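Local coordinates for enoyl-CoA hydratase/isomerase family protein (Mycobacterium tuberculosis, PDB 4FN7) that probably hydrates the double bond of unsaturated acyl-CoA thioesters in lipid metabolism, as a member of the crotonase (enoyl-CoA hydratase/isomerase) superfamily, at residues D116-H122 against G173-A179; T52-F58 against M98-A104; I38-D42 against R88-Y92. All coordinates share one frame; numbering follows the deposited sequence.

Contact 1 (D116-H122 against G173-A179); sequences DHRVAAH and GFIDEIA
Arg118 reaches across to Asp176 side-on, with NE and NH2 each taking one carboxylate oxygen: Arg118 NE lies 2.8 Å from Asp176 OD2, and Arg118 NH2 lies 2.9 Å from Asp176 OD1. Both N-H bonds are almost straight (174°) and stay in the guanidinium plane, yet each meets its oxygen from above the carboxylate, because the two flat groups are turned 45° against each other. A bend at chi3 (-64°) curls the arginine back over the 173-176 loop, where Phe174 C and Ile175 N lie over one guanidinium face. Arg118 NH1 bonds Gly173 O (2.8 Å), tilted from the guanidinium plane, NH2 reaches the same oxygen weakly, and a water links NH1 to Phe174 O. Gly173 is the C-prime residue of the Schellman motif ending helix 166-172, which ties the arginine to that helix terminus. Asp176 OD2 accepts weakly from Arg118 N as well, while Asp176 N returns a bond to Arg118 O.

Beyond this point the chains run as parallel strands of the crotonase core sheet, joined by Ala120 N to Glu177 O (3.0 Å) and Ala179 N to Ala120 O (2.8 Å). A second water carries the pairing on, from Ala179 O to His122 N. On the side of Val119 and Glu177, His117 NE2 gives an in-plane bond to the anti lone pair of Glu177 OE1, at 2.8 Å. Glu177 OE2 pairs with Arg187. The polar ends of His117 and Arg118 are thus shared between Glu177 and Asp176 on one hand and, on the other, Gln156 (at ND1) and Ser152 (at NH2) of the second subunit, which is consistent with sheet edge and subunit interface being built together.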
loop_
_atom_site.group_PDB
_atom_site.type_symbol
_atom_site.label_atom_id
_atom_site.label_comp_id
_atom_site.label_asym_id
_atom_site.label_seq_id
_atom_site.Cartn_x
_atom_site.Cartn_y
_atom_site.Cartn_z
ATOM N N ASP A 116 -16.637 3.553 3.285
ATOM C CA ASP A 116 -16.110 3.880 1.969
ATOM C C ASP A 116 -15.343 5.200 2.003
ATOM O O ASP A 116 -14.368 5.380 1.272
ATOM C CB ASP A 116 -17.234 3.956 0.939
ATOM C CG ASP A 116 -17.931 2.639 0.760
ATOM O OD1 ASP A 116 -17.309 1.714 0.199
ATOM O OD2 ASP A 116 -19.105 2.530 1.165
ATOM N N HIS A 117 -15.810 6.116 2.843
ATOM C CA HIS A 117 -15.188 7.424 3.015
ATOM C C HIS A 117 -15.238 7.757 4.496
ATOM O O HIS A 117 -16.267 7.561 5.146
ATOM C CB HIS A 117 -15.947 8.487 2.208
ATOM C CG HIS A 117 -15.285 9.829 2.200
ATOM N ND1 HIS A 117 -14.063 10.053 1.604
ATOM C CD2 HIS A 117 -15.679 11.019 2.713
ATOM C CE1 HIS A 117 -13.731 11.324 1.754
ATOM N NE2 HIS A 117 -14.692 11.932 2.426
ATOM N N ARG A 118 -14.127 8.273 5.018
ATOM C CA ARG A 118 -13.958 8.474 6.456
ATOM C C ARG A 118 -13.463 9.887 6.730
ATOM O O ARG A 118 -12.401 10.276 6.250
ATOM C CB ARG A 118 -12.953 7.453 6.995
ATOM C CG ARG A 118 -13.361 6.007 6.732
ATOM C CD ARG A 118 -12.153 5.073 6.778
ATOM N NE ARG A 118 -11.214 5.386 5.708
ATOM C CZ ARG A 118 -10.018 4.828 5.575
ATOM N NH1 ARG A 118 -9.592 3.937 6.466
ATOM N NH2 ARG A 118 -9.237 5.172 4.561
ATOM N N VAL A 119 -14.242 10.645 7.499
ATOM C CA VAL A 119 -13.944 12.043 7.773
ATOM C C VAL A 119 -13.624 12.210 9.248
ATOM O O VAL A 119 -14.359 11.705 10.091
ATOM C CB VAL A 119 -15.162 12.944 7.441
ATOM C CG1 VAL A 119 -14.799 14.411 7.607
ATOM C CG2 VAL A 119 -15.647 12.676 6.024
ATOM N N ALA A 120 -12.541 12.923 9.561
ATOM C CA ALA A 120 -12.187 13.192 10.954
ATOM C C ALA A 120 -11.635 14.596 11.095
ATOM O O ALA A 120 -11.333 15.250 10.104
ATOM C CB ALA A 120 -11.165 12.179 11.449
ATOM N N ALA A 121 -11.514 15.063 12.335
ATOM C CA ALA A 121 -10.814 16.311 12.614
ATOM C C ALA A 121 -9.334 16.031 12.855
ATOM O O ALA A 121 -8.949 14.902 13.154
ATOM C CB ALA A 121 -11.427 17.014 13.813
ATOM N N HIS A 122 -8.519 17.068 12.716
ATOM C CA HIS A 122 -7.069 16.954 12.799
ATOM C C HIS A 122 -6.589 16.259 14.062
ATOM O O HIS A 122 -5.668 15.448 14.014
ATOM C CB HIS A 122 -6.421 18.339 12.720
ATOM C CG HIS A 122 -4.968 18.342 13.084
ATOM N ND1 HIS A 122 -4.517 18.686 14.340
ATOM C CD2 HIS A 122 -3.868 18.028 12.361
ATOM C CE1 HIS A 122 -3.199 18.592 14.373
ATOM N NE2 HIS A 122 -2.781 18.194 13.185
ATOM N N GLY A 173 -3.745 5.994 5.660
ATOM C CA GLY A 173 -4.947 5.324 5.198
ATOM C C GLY A 173 -5.925 4.953 6.302
ATOM O O GLY A 173 -6.772 4.083 6.108
ATOM N N PHE A 174 -5.817 5.602 7.459
ATOM C CA PHE A 174 -6.814 5.440 8.521
ATOM C C PHE A 174 -8.016 6.382 8.356
ATOM O O PHE A 174 -9.059 6.170 8.966
ATOM C CB PHE A 174 -6.187 5.639 9.904
ATOM C CG PHE A 174 -6.007 4.364 10.697
ATOM C CD1 PHE A 174 -6.972 3.368 10.696
ATOM C CD2 PHE A 174 -4.867 4.175 11.462
ATOM C CE1 PHE A 174 -6.798 2.205 11.447
ATOM C CE2 PHE A 174 -4.695 3.022 12.214
ATOM C CZ PHE A 174 -5.658 2.042 12.211
ATOM N N ILE A 175 -7.855 7.430 7.549
ATOM C CA ILE A 175 -8.963 8.323 7.216
ATOM C C ILE A 175 -8.763 8.844 5.808
ATOM O O ILE A 175 -7.669 8.739 5.249
ATOM C CB ILE A 175 -9.087 9.531 8.164
ATOM C CG1 ILE A 175 -7.830 10.398 8.108
ATOM C CG2 ILE A 175 -9.381 9.084 9.571
ATOM C CD1 ILE A 175 -7.982 11.696 8.838
ATOM N N ASP A 176 -9.833 9.378 5.213
ATOM C CA ASP A 176 -9.775 9.872 3.834
ATOM C C ASP A 176 -9.853 11.387 3.721
ATOM O O ASP A 176 -9.482 11.954 2.694
ATOM C CB ASP A 176 -10.899 9.272 2.993
ATOM C CG ASP A 176 -10.924 7.777 3.068
ATOM O OD1 ASP A 176 -9.988 7.142 2.531
ATOM O OD2 ASP A 176 -11.871 7.245 3.673
ATOM N N GLU A 177 -10.356 12.039 4.762
ATOM C CA GLU A 177 -10.572 13.476 4.694
ATOM C C GLU A 177 -10.509 14.092 6.080
ATOM O O GLU A 177 -11.006 13.520 7.050
ATOM C CB GLU A 177 -11.930 13.797 4.044
ATOM C CG GLU A 177 -12.252 15.291 3.995
ATOM C CD GLU A 177 -13.558 15.616 3.269
ATOM O OE1 GLU A 177 -14.221 14.693 2.749
ATOM O OE2 GLU A 177 -13.923 16.812 3.220
ATOM N N ILE A 178 -9.900 15.269 6.154
ATOM C CA ILE A 178 -9.859 16.033 7.392
ATOM C C ILE A 178 -10.795 17.235 7.286
ATOM O O ILE A 178 -10.816 17.928 6.265
ATOM C CB ILE A 178 -8.424 16.515 7.701
ATOM C CG1 ILE A 178 -7.458 15.328 7.688
ATOM C CG2 ILE A 178 -8.376 17.243 9.038
ATOM C CD1 ILE A 178 -5.994 15.728 7.738
ATOM N N ALA A 179 -11.569 17.474 8.342
ATOM C CA ALA A 179 -12.477 18.617 8.398
ATOM C C ALA A 179 -12.416 19.228 9.790
ATOM O O ALA A 179 -11.938 18.589 10.725
ATOM C CB ALA A 179 -13.901 18.183 8.065
HETATM O O HOH W 1 -10.233 3.865 9.182
HETATM O O HOH W 2 -9.572 19.613 11.839
#

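Contact 2 (T52-F58 against M98-A104); sequences TGNGRVF and MACTGHA
Two glycines sit where the backbones come unusually close: Gly102 CA passes only 3.6 Å from Val57 CA, with Arg56 O also packed against it, and Gly53 C lies 3.1 Å from Thr101 OG1. That hydroxyl donates to Asn54 O at 2.9 Å, in the carbonyl plane and on a lone pair; chi1 of 47° sets OG1 between the backbone N and carbonyl carbon of Thr101, directed at the 53-54 turn. The turn is braced from within by Asn54 OD1. It accepts from Arg56 N, above the carbonyl plane, in an Asx turn, and from Val57 N, nearly in line with its C=O, which makes the wider Asx motif. A water spans Gly55 O and Thr101 O.

The segments lie where strands 48-52 and 96-100 of the crotonase core sheet end, the second continuing into strand 103-105 of a smaller sheet. In crotonases the two oxyanion-hole amides come from just beyond two such strand ends, so this contact probably helps place them. Past the turn the chains meet again through Phe58 N and His103 O, 2.9 Å apart.

The Phe58 ring packs against 98-104. With CG anti to its backbone N (chi1 -178°), the ring extends back along 98-100, and its edge at Phe58 CD1 is 3.5 Å from Ala99 O. Met98 SD touches Phe58 CZ at 3.8 Å, a Met-aromatic contact made obliquely to the ring, while Cys100 SG packs by Phe58 CB at 3.9 Å. Ala104 CB meets CD2, and Leu111 and Leu112 of helix 107-112 touch the Phe58 side chain as well.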
loop_
_atom_site.group_PDB
_atom_site.type_symbol
_atom_site.label_atom_id
_atom_site.label_comp_id
_atom_site.label_asym_id
_atom_site.label_seq_id
_atom_site.Cartn_x
_atom_site.Cartn_y
_atom_site.Cartn_z
ATOM N N THR A 52 -21.893 7.986 12.859
ATOM C CA THR A 52 -21.154 8.950 13.670
ATOM C C THR A 52 -20.933 8.424 15.078
ATOM O O THR A 52 -21.590 7.472 15.503
ATOM C CB THR A 52 -21.913 10.297 13.811
ATOM O OG1 THR A 52 -22.794 10.254 14.946
ATOM C CG2 THR A 52 -22.719 10.625 12.546
ATOM N N GLY A 53 -20.003 9.054 15.793
ATOM C CA GLY A 53 -19.880 8.861 17.226
ATOM C C GLY A 53 -20.591 9.975 17.977
ATOM O O GLY A 53 -21.568 10.559 17.480
ATOM N N ASN A 54 -20.124 10.259 19.186
ATOM C CA ASN A 54 -20.676 11.356 19.973
ATOM C C ASN A 54 -19.701 12.534 20.063
ATOM O O ASN A 54 -18.783 12.639 19.254
ATOM C CB ASN A 54 -21.178 10.884 21.354
ATOM C CG ASN A 54 -20.056 10.413 22.286
ATOM O OD1 ASN A 54 -18.874 10.664 22.051
ATOM N ND2 ASN A 54 -20.442 9.744 23.375
ATOM N N GLY A 55 -19.898 13.423 21.029
ATOM C CA GLY A 55 -19.051 14.601 21.139
ATOM C C GLY A 55 -17.663 14.327 21.688
ATOM O O GLY A 55 -16.787 15.197 21.657
ATOM N N ARG A 56 -17.458 13.112 22.184
ATOM C CA ARG A 56 -16.209 12.756 22.841
ATOM C C ARG A 56 -15.378 11.789 22.004
ATOM O O ARG A 56 -14.165 11.950 21.889
ATOM C CB ARG A 56 -16.504 12.140 24.207
ATOM C CG ARG A 56 -15.262 11.797 25.005
ATOM C CD ARG A 56 -15.596 10.884 26.168
ATOM N NE ARG A 56 -14.396 10.484 26.894
ATOM C CZ ARG A 56 -14.406 9.766 28.013
ATOM N NH1 ARG A 56 -15.555 9.379 28.543
ATOM N NH2 ARG A 56 -13.263 9.442 28.605
ATOM N N VAL A 57 -16.032 10.792 21.417
ATOM C CA VAL A 57 -15.337 9.734 20.694
ATOM C C VAL A 57 -16.104 9.290 19.460
ATOM O O VAL A 57 -17.311 9.530 19.342
ATOM C CB VAL A 57 -15.157 8.464 21.566
ATOM C CG1 VAL A 57 -14.338 8.763 22.805
ATOM C CG2 VAL A 57 -16.509 7.868 21.951
ATOM N N PHE A 58 -15.407 8.617 18.549
ATOM C CA PHE A 58 -16.098 7.772 17.588
ATOM C C PHE A 58 -16.470 6.503 18.357
ATOM O O PHE A 58 -17.644 6.244 18.624
ATOM C CB PHE A 58 -15.224 7.467 16.378
ATOM C CG PHE A 58 -15.915 6.634 15.331
ATOM C CD1 PHE A 58 -16.955 7.164 14.580
ATOM C CD2 PHE A 58 -15.532 5.324 15.100
ATOM C CE1 PHE A 58 -17.603 6.404 13.624
ATOM C CE2 PHE A 58 -16.172 4.554 14.139
ATOM C CZ PHE A 58 -17.210 5.098 13.396
ATOM N N MET A 98 -18.195 7.435 7.251
ATOM C CA MET A 98 -17.966 7.520 8.682
ATOM C C MET A 98 -17.669 8.951 9.086
ATOM O O MET A 98 -16.783 9.586 8.519
ATOM C CB MET A 98 -16.789 6.632 9.091
ATOM C CG MET A 98 -16.968 5.175 8.757
ATOM S SD MET A 98 -18.262 4.434 9.756
ATOM C CE MET A 98 -18.231 2.748 9.134
ATOM N N ALA A 99 -18.414 9.441 10.072
ATOM C CA ALA A 99 -18.134 10.716 10.717
ATOM C C ALA A 99 -17.394 10.435 12.015
ATOM O O ALA A 99 -18.006 10.139 13.043
ATOM C CB ALA A 99 -19.425 11.463 10.997
ATOM N N CYS A 100 -16.069 10.504 11.948
ATOM C CA CYS A 100 -15.223 10.242 13.096
ATOM C C CYS A 100 -15.202 11.480 13.988
ATOM O O CYS A 100 -14.445 12.416 13.743
ATOM C CB CYS A 100 -13.818 9.903 12.612
ATOM S SG CYS A 100 -12.764 9.172 13.854
ATOM N N THR A 101 -16.049 11.479 15.015
ATOM C CA THR A 101 -16.351 12.683 15.783
ATOM C C THR A 101 -15.498 12.795 17.043
ATOM O O THR A 101 -15.651 13.721 17.843
ATOM C CB THR A 101 -17.840 12.702 16.164
ATOM O OG1 THR A 101 -18.213 11.422 16.692
ATOM C CG2 THR A 101 -18.695 12.995 14.938
ATOM N N GLY A 102 -14.601 11.831 17.205
ATOM C CA GLY A 102 -13.637 11.822 18.285
ATOM C C GLY A 102 -12.697 10.671 18.014
ATOM O O GLY A 102 -12.655 10.134 16.912
ATOM N N HIS A 103 -11.951 10.253 19.021
ATOM C CA HIS A 103 -10.964 9.196 18.844
ATOM C C HIS A 103 -11.589 7.859 18.475
ATOM O O HIS A 103 -12.744 7.588 18.813
ATOM C CB HIS A 103 -10.127 9.081 20.111
ATOM C CG HIS A 103 -9.617 10.400 20.588
ATOM N ND1 HIS A 103 -8.675 11.121 19.888
ATOM C CD2 HIS A 103 -9.951 11.155 21.659
ATOM C CE1 HIS A 103 -8.432 12.253 20.520
ATOM N NE2 HIS A 103 -9.193 12.299 21.600
ATOM N N ALA A 104 -10.817 7.031 17.786
ATOM C CA ALA A 104 -11.273 5.722 17.347
ATOM C C ALA A 104 -10.191 4.719 17.708
ATOM O O ALA A 104 -9.110 4.713 17.109
ATOM C CB ALA A 104 -11.543 5.720 15.836
HETATM O O HOH W 3 -14.473 15.022 20.083
#

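Contact 3 (I38-D42 against R88-Y92); sequences IDNAD and RLLSY
Arg88 NH2 is gripped by two carboxylates of helix 28-44, one turn apart: Asp39 OD1 at 2.7 Å and Asp42 OD2 at 2.9 Å. Asp39 OD1 offers its anti lone pair and is also reached, weakly, by NH1. Asp42 OD2 lies in the guanidinium plane but is itself approached from above its carboxylate. The arginine spans the gap because it is extended from CG to NE, after a chi1 of -173° that puts CG anti to the backbone N. Ile38 CG2 lies over one face of the guanidinium, 3.5 Å from Arg88 CZ. Asn35 takes a further bond from NH1, and a water joins NE to Asp42 OD2.

The network couples helix 28-44 to the end of helix 73-90, two helices of the crotonase fold that pack beside strand 48-52. Asp42 serves both Arg88 and Tyr92: its other oxygen, OD1, accepts from Tyr92 OH at 2.7 Å, met nearly along the C-O bond, with carboxylate and phenol ring only 13° from coplanar. A second water bridges the hydroxyl to Ala41 O.

Ile38 supplies much of the apolar part of the contact with both branches, CG2 against Tyr92 CE1 at 3.5 Å and CD1 against Leu89 CD2 at 3.8 Å. Leu49 of strand 48-52 touches Ala41, Leu89 and Tyr92, and Ile51 of the same strand packs on Leu89.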
loop_
_atom_site.group_PDB
_atom_site.type_symbol
_atom_site.label_atom_id
_atom_site.label_comp_id
_atom_site.label_asym_id
_atom_site.label_seq_id
_atom_site.Cartn_x
_atom_site.Cartn_y
_atom_site.Cartn_z
ATOM N N ILE A 38 -28.896 -0.508 11.179
ATOM C CA ILE A 38 -28.597 -0.843 9.792
ATOM C C ILE A 38 -29.784 -1.611 9.183
ATOM O O ILE A 38 -30.096 -1.429 8.005
ATOM C CB ILE A 38 -27.259 -1.620 9.635
ATOM C CG1 ILE A 38 -26.104 -0.825 10.255
ATOM C CG2 ILE A 38 -26.989 -1.923 8.156
ATOM C CD1 ILE A 38 -24.844 -1.637 10.500
ATOM N N ASP A 39 -30.448 -2.452 9.978
ATOM C CA ASP A 39 -31.687 -3.090 9.518
ATOM C C ASP A 39 -32.702 -2.032 9.068
ATOM O O ASP A 39 -33.365 -2.203 8.042
ATOM C CB ASP A 39 -32.347 -3.947 10.610
ATOM C CG ASP A 39 -31.538 -5.171 11.000
ATOM O OD1 ASP A 39 -30.580 -5.558 10.294
ATOM O OD2 ASP A 39 -31.904 -5.769 12.034
ATOM N N ASN A 40 -32.851 -0.960 9.850
ATOM C CA ASN A 40 -33.742 0.134 9.457
ATOM C C ASN A 40 -33.335 0.726 8.115
ATOM O O ASN A 40 -34.179 1.000 7.258
ATOM C CB ASN A 40 -33.767 1.258 10.498
ATOM C CG ASN A 40 -34.422 0.853 11.795
ATOM O OD1 ASN A 40 -35.181 -0.109 11.852
ATOM N ND2 ASN A 40 -34.126 1.599 12.856
ATOM N N ALA A 41 -32.035 0.947 7.950
ATOM C CA ALA A 41 -31.512 1.489 6.708
ATOM C C ALA A 41 -31.812 0.555 5.547
ATOM O O ALA A 41 -32.125 1.008 4.442
ATOM C CB ALA A 41 -30.012 1.734 6.822
ATOM N N ASP A 42 -31.714 -0.748 5.794
ATOM C CA ASP A 42 -32.079 -1.743 4.787
ATOM C C ASP A 42 -33.549 -1.609 4.398
ATOM O O ASP A 42 -33.893 -1.582 3.211
ATOM C CB ASP A 42 -31.824 -3.168 5.290
ATOM C CG ASP A 42 -30.343 -3.524 5.373
ATOM O OD1 ASP A 42 -29.489 -2.780 4.848
ATOM O OD2 ASP A 42 -30.041 -4.591 5.948
ATOM N N ARG A 88 -20.393 -6.819 7.525
ATOM C CA ARG A 88 -21.661 -6.279 7.036
ATOM C C ARG A 88 -21.472 -4.910 6.394
ATOM O O ARG A 88 -22.019 -4.629 5.326
ATOM C CB ARG A 88 -22.678 -6.184 8.173
ATOM C CG ARG A 88 -24.062 -5.789 7.705
ATOM C CD ARG A 88 -25.048 -5.732 8.851
ATOM N NE ARG A 88 -26.384 -5.442 8.332
ATOM C CZ ARG A 88 -27.464 -5.247 9.078
ATOM N NH1 ARG A 88 -27.392 -5.294 10.400
ATOM N NH2 ARG A 88 -28.621 -4.993 8.486
ATOM N N LEU A 89 -20.681 -4.055 7.031
ATOM C CA LEU A 89 -20.477 -2.713 6.511
ATOM C C LEU A 89 -19.546 -2.670 5.302
ATOM O O LEU A 89 -19.787 -1.912 4.369
ATOM C CB LEU A 89 -19.991 -1.776 7.617
ATOM C CG LEU A 89 -21.099 -1.438 8.622
ATOM C CD1 LEU A 89 -20.517 -0.792 9.867
ATOM C CD2 LEU A 89 -22.165 -0.538 7.990
ATOM N N LEU A 90 -18.480 -3.469 5.315
ATOM C CA LEU A 90 -17.560 -3.518 4.181
ATOM C C LEU A 90 -18.240 -4.062 2.930
ATOM O O LEU A 90 -17.828 -3.753 1.816
ATOM C CB LEU A 90 -16.341 -4.378 4.514
ATOM C CG LEU A 90 -15.230 -3.686 5.316
ATOM C CD1 LEU A 90 -14.220 -4.704 5.834
ATOM C CD2 LEU A 90 -14.533 -2.600 4.508
ATOM N N SER A 91 -19.280 -4.872 3.121
ATOM C CA SER A 91 -19.983 -5.444 1.979
ATOM C C SER A 91 -21.295 -4.716 1.689
ATOM O O SER A 91 -22.048 -5.109 0.796
ATOM C CB SER A 91 -20.232 -6.935 2.200
ATOM O OG SER A 91 -21.061 -7.147 3.323
ATOM N N TYR A 92 -21.551 -3.641 2.424
ATOM C CA TYR A 92 -22.832 -2.946 2.332
ATOM C C TYR A 92 -23.084 -2.425 0.917
ATOM O O TYR A 92 -22.200 -1.834 0.314
ATOM C CB TYR A 92 -22.894 -1.811 3.362
ATOM C CG TYR A 92 -24.312 -1.423 3.688
ATOM C CD1 TYR A 92 -25.124 -2.274 4.427
ATOM C CD2 TYR A 92 -24.854 -0.230 3.231
ATOM C CE1 TYR A 92 -26.437 -1.944 4.707
ATOM C CE2 TYR A 92 -26.166 0.107 3.512
ATOM C CZ TYR A 92 -26.948 -0.754 4.248
ATOM O OH TYR A 92 -28.256 -0.417 4.513
HETATM O O HOH W 4 -30.015 0.444 2.465
HETATM O O HOH W 5 -27.211 -5.584 5.557
#

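Contacts 1 and 2 are neighbours in the core sheet, their centres about 11 Å apart. Strands 96-100 and 117-120 pair directly through His117 O to Met98 N and Val119 O to Cys100 N, so the order 48-52, 96-100, 117-120, 177-178 runs unbroken through both. Contact 3 lies about 19 Å from the centre of contact 2 and 20 Å from that of contact 1, centre to centre, among the helices packed beside strand 48-52; it meets contact 2 where Met98 CE packs on Leu89 CD1. Along the chain contacts 2 and 3 interleave, and contact 1 follows both. Together they join sheet and helices of one crotonase domain, with contact 1 also facing the second subunit.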